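Alpha-/beta-galactoside alpha-2,3-sialyltransferase (Photobacterium phosphoreum, PDB 2ZWI) probably transfers sialic acid from its CMP-activated form to alpha- and beta-galactosides in an alpha-2,3 linkage, and binds cytidine monophosphate and zinc. Local coordinates at residues Q209-N212 and K213-F217; E223-K226 and E227-K230. All blocks are in the same frame, centred on the assembly; numbering follows the deposited sequence.

Contact 1 of 2, residues Q209-N212 and K213-F217; sequences QQKN and KFYNF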
# COMPACT_ATOMS: atom_id res chain seq x y z
N GLN A 209 -2.98 -15.77 19.16
CA GLN A 209 -2.12 -14.73 19.70
C GLN A 209 -1.60 -13.78 18.61
O GLN A 209 -1.50 -12.57 18.83
CB GLN A 209 -0.94 -15.35 20.46
CG GLN A 209 0.04 -14.35 21.06
CD GLN A 209 1.21 -15.01 21.79
OE1 GLN A 209 2.31 -14.44 21.88
NE2 GLN A 209 0.98 -16.22 22.31
N GLN A 210 -1.27 -14.36 17.46
CA GLN A 210 -0.82 -13.60 16.30
C GLN A 210 -1.94 -12.73 15.76
O GLN A 210 -1.75 -11.56 15.48
CB GLN A 210 -0.30 -14.53 15.20
CG GLN A 210 1.06 -15.11 15.48
CD GLN A 210 1.44 -16.17 14.47
OE1 GLN A 210 0.78 -17.19 14.34
NE2 GLN A 210 2.52 -15.92 13.74
N LYS A 211 -3.12 -13.33 15.62
CA LYS A 211 -4.31 -12.60 15.16
C LYS A 211 -4.62 -11.43 16.08
O LYS A 211 -4.86 -10.30 15.62
CB LYS A 211 -5.50 -13.55 15.03
CG LYS A 211 -5.38 -14.52 13.87
CD LYS A 211 -6.64 -15.35 13.72
CE LYS A 211 -6.42 -16.49 12.74
NZ LYS A 211 -7.67 -17.30 12.62
N ASN A 212 -4.60 -11.70 17.39
CA ASN A 212 -4.83 -10.68 18.42
C ASN A 212 -3.81 -9.55 18.38
O ASN A 212 -4.18 -8.38 18.52
CB ASN A 212 -4.88 -11.31 19.82
CG ASN A 212 -6.11 -12.17 20.02
OD1 ASN A 212 -7.16 -11.95 19.41
ND2 ASN A 212 -5.99 -13.17 20.90
N LYS A 213 -2.55 -9.90 18.17
CA LYS A 213 -1.50 -8.90 17.98
C LYS A 213 -1.79 -7.97 16.80
O LYS A 213 -1.51 -6.77 16.86
CB LYS A 213 -0.13 -9.56 17.83
CG LYS A 213 1.04 -8.61 18.07
CD LYS A 213 2.39 -9.35 18.16
CE LYS A 213 2.45 -10.23 19.40
NZ LYS A 213 3.85 -10.59 19.77
N PHE A 214 -2.33 -8.53 15.72
CA PHE A 214 -2.72 -7.72 14.57
C PHE A 214 -3.83 -6.74 14.93
O PHE A 214 -3.77 -5.55 14.56
CB PHE A 214 -3.10 -8.56 13.34
CG PHE A 214 -3.42 -7.72 12.12
CD1 PHE A 214 -2.41 -7.31 11.26
CD2 PHE A 214 -4.73 -7.31 11.88
CE1 PHE A 214 -2.68 -6.51 10.16
CE2 PHE A 214 -5.02 -6.50 10.75
CZ PHE A 214 -3.99 -6.10 9.89
N TYR A 215 -4.84 -7.22 15.65
CA TYR A 215 -5.93 -6.36 16.13
C TYR A 215 -5.40 -5.27 17.04
O TYR A 215 -5.84 -4.12 16.94
CB TYR A 215 -7.00 -7.15 16.87
CG TYR A 215 -7.54 -8.34 16.13
CD1 TYR A 215 -7.63 -8.35 14.74
CD2 TYR A 215 -7.99 -9.46 16.82
CE1 TYR A 215 -8.12 -9.46 14.06
CE2 TYR A 215 -8.49 -10.56 16.16
CZ TYR A 215 -8.55 -10.56 14.78
OH TYR A 215 -9.05 -11.66 14.13
N ASN A 216 -4.47 -5.62 17.93
CA ASN A 216 -3.88 -4.65 18.86
C ASN A 216 -3.05 -3.55 18.17
O ASN A 216 -3.18 -2.38 18.51
CB ASN A 216 -3.07 -5.34 19.95
CG ASN A 216 -3.95 -6.06 20.96
OD1 ASN A 216 -5.11 -5.72 21.15
ND2 ASN A 216 -3.39 -7.07 21.62
N PHE A 217 -2.21 -3.95 17.22
CA PHE A 217 -1.44 -3.02 16.38
C PHE A 217 -2.30 -1.99 15.63
O PHE A 217 -2.00 -0.81 15.61
CB PHE A 217 -0.66 -3.81 15.33
CG PHE A 217 0.77 -4.05 15.68
CD1 PHE A 217 1.56 -3.01 16.17
CD2 PHE A 217 1.35 -5.29 15.45
CE1 PHE A 217 2.90 -3.22 16.47
CE2 PHE A 217 2.69 -5.52 15.74
CZ PHE A 217 3.47 -4.48 16.25

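Contact 2 of 2, residues E223-K226 and E227-K230; sequences EKIK and EQYK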
# COMPACT_ATOMS: atom_id res chain seq x y z
N GLU A 223 -14.88 -8.32 13.98
CA GLU A 223 -16.09 -8.99 14.47
C GLU A 223 -17.39 -8.27 14.08
O GLU A 223 -18.30 -8.91 13.57
CB GLU A 223 -16.03 -9.25 15.98
CG GLU A 223 -17.19 -10.10 16.53
CD GLU A 223 -17.35 -11.45 15.83
OE1 GLU A 223 -16.33 -12.02 15.33
OE2 GLU A 223 -18.51 -11.95 15.78
N LYS A 224 -17.47 -6.96 14.31
CA LYS A 224 -18.67 -6.18 13.97
C LYS A 224 -19.01 -6.28 12.49
O LYS A 224 -20.15 -6.56 12.13
CB LYS A 224 -18.51 -4.71 14.38
CG LYS A 224 -19.66 -3.77 13.98
CD LYS A 224 -19.46 -2.39 14.57
CE LYS A 224 -20.57 -1.42 14.17
NZ LYS A 224 -20.68 -0.28 15.13
N ILE A 225 -18.02 -6.07 11.63
CA ILE A 225 -18.24 -6.12 10.18
C ILE A 225 -18.64 -7.52 9.70
O ILE A 225 -19.53 -7.66 8.86
CB ILE A 225 -17.00 -5.57 9.42
CG1 ILE A 225 -17.40 -4.79 8.16
CG2 ILE A 225 -15.95 -6.65 9.16
CD1 ILE A 225 -18.42 -5.45 7.25
N LYS A 226 -18.01 -8.55 10.26
CA LYS A 226 -18.36 -9.92 9.91
C LYS A 226 -19.80 -10.26 10.32
O LYS A 226 -20.48 -11.01 9.62
CB LYS A 226 -17.34 -10.91 10.50
CG LYS A 226 -15.96 -10.78 9.87
CD LYS A 226 -15.00 -11.89 10.29
CE LYS A 226 -13.82 -11.94 9.31
NZ LYS A 226 -12.79 -13.01 9.57
N GLU A 227 -20.28 -9.70 11.43
CA GLU A 227 -21.68 -9.84 11.84
C GLU A 227 -22.61 -9.10 10.88
O GLU A 227 -23.68 -9.60 10.54
CB GLU A 227 -21.89 -9.32 13.27
CG GLU A 227 -21.36 -10.27 14.34
CD GLU A 227 -21.30 -9.65 15.72
OE1 GLU A 227 -20.65 -10.27 16.60
OE2 GLU A 227 -21.88 -8.57 15.95
N GLN A 228 -22.19 -7.91 10.45
CA GLN A 228 -22.95 -7.11 9.48
C GLN A 228 -23.11 -7.82 8.13
O GLN A 228 -24.18 -7.77 7.52
CB GLN A 228 -22.30 -5.74 9.28
CG GLN A 228 -22.50 -4.78 10.43
CD GLN A 228 -21.62 -3.54 10.33
OE1 GLN A 228 -20.54 -3.57 9.72
NE2 GLN A 228 -22.07 -2.44 10.92
N TYR A 229 -22.04 -8.47 7.67
CA TYR A 229 -22.07 -9.28 6.46
C TYR A 229 -23.16 -10.37 6.51
O TYR A 229 -23.85 -10.60 5.52
CB TYR A 229 -20.71 -9.94 6.22
CG TYR A 229 -19.61 -9.03 5.68
CD1 TYR A 229 -19.91 -7.90 4.92
CD2 TYR A 229 -18.26 -9.35 5.89
CE1 TYR A 229 -18.88 -7.08 4.41
CE2 TYR A 229 -17.23 -8.53 5.39
CZ TYR A 229 -17.55 -7.41 4.65
OH TYR A 229 -16.55 -6.61 4.15
N LYS A 230 -23.30 -11.04 7.65
CA LYS A 230 -24.20 -12.19 7.72
C LYS A 230 -25.61 -11.88 8.25
O LYS A 230 -26.48 -12.76 8.26
CB LYS A 230 -23.54 -13.34 8.49
CG LYS A 230 -23.38 -13.10 9.97
CD LYS A 230 -22.80 -14.33 10.65
CE LYS A 230 -22.67 -14.12 12.14
NZ LYS A 230 -21.97 -15.28 12.78

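Contact 1 of 2, residues Q209-N212 and K213-F217
Gln209 to Asn212 offer their carbonyl oxygens to Lys213 to Asn216, four residues further on, within the alpha-helix 208-218. The helix lies in the stretch of chain that passes from the first to the second Rossmann-like half of the GT-B fold. Four i to i+4 backbone hydrogen bonds cross the contact. The shortest is Asn216 N to Asn212 O, 2.8 Å. Lys213 N reaches Gln209 O at 2.9 Å. Phe214 N bonds to Gln210 O, and Tyr215 N to Lys211 O, each at 3.1 Å. The bond from Tyr215 is fairly straight, with an N-H...O angle of 161°.

Among the polar side chains, the Gln210 amide points to other partners. It accepts a hydrogen bond from Asn207 N and donates one to Ile24 O of helix 14-26. The Asn212 amide makes a van der Waals approach to the Tyr215 ring. Its oxygen OD1 comes to 3.7 Å from Tyr215 CD2, obliquely, with the two planes 57° apart.

The aromatic side chains lie on different sides of the helix. Phe214 and Phe217 pack on helix 14-26, and Phe217 also on helix 44-50. With chi1 at -177°, the Phe214 ring swings away from residues 209-212, toward Thr21 and Ile24. Tyr215 takes the other course. Its CG lies beside the backbone N, and the ring folds back along the preceding turn. Its hydroxyl end then comes alongside Lys211 CB, with OH 4.1 Å away. Pro222 also touches this tyrosine, just before the next helix.

Tyr215 meets the carbonyl of Lys211 twice. The same oxygen that accepts the backbone N-H is also covered by the ring: Lys211 O stands over the centre of one ring face, 3.3 Å above the plane of Tyr215.

Contact 2 of 2, residues E223-K226 and E227-K230
Ile225 O takes the N-H of Tyr229 at 2.9 Å, the shortest hydrogen bond between the two halves of helix 223-230. Its N-H...O angle is 160°. Glu227 N to Glu223 O and Gln228 N to Lys224 O continue the i to i+4 alpha-helical pattern. The last bond, Lys230 N to Lys226 O, is weak at 3.4 Å.

The same pair, Ile225 and Tyr229, makes the main side-chain contact. The methyl CD1 of Ile225 sits over one face of the Tyr229 ring in a CH-pi contact, 3.5 Å from the ring centroid. It is displaced toward the rim, and CD1 is 3.3 Å from Tyr229 CE1, which is tight. Ile225 has an unusual chi1 of -144°, well away from a staggered value. With the bend at the next bond it brings the methyl onto the ring.

The Gln228 side chain runs back over Lys224 and Ile225. Its OE1 is 3.7 Å from Ile225 CG1, where the two side chains meet at about a right angle. The nitrogen NE2 lies 3.7 Å from Lys224 CE, beside the extended lysine chain.

On the exposed side, Glu223 OE2 and Glu227 OE1 approach to 2.8 Å, with the carboxylate planes 71° apart. Two carboxylates this close should repel, which may raise the pKa of one of them. Lys230 NZ, 5.7 Å from Glu223 OE2, may ease this.

The buried side of the helix faces the second parallel sheet. Tyr229 OH is hydrogen-bonded to Ala313 O, and its ring meets Phe277. Tyr229 lies near, but not in, the zinc and CMP sites; the zinc ligand Asp275 is on the same strand as Phe277. Ile225 and Gln228 pack on strands 275-279 and 297-299. This places the helix against the edge of the sheet formed by 297-299 and its neighbour 275-279.

From the N terminus, the chain completes the first parallel sheet with strand 195-197, then enters helix 208-218 and contact 1. Helix 223-230 and contact 2 follow, before strand 236-240 opens the second sheet. Each contact spans only successive turns of its own helix. They run in series and neither nest nor cross; their centres are 18 Å apart. Contact 1 packs on helices 14-26 and 44-50 of the first half, contact 2 on strands of the second. Both also reach Thr311: Phe214 packs on it, and Lys226 NZ bonds to its carbonyl oxygen. The two helices lie along the passage between the two halves, and cytidine monophosphate is bound between those halves.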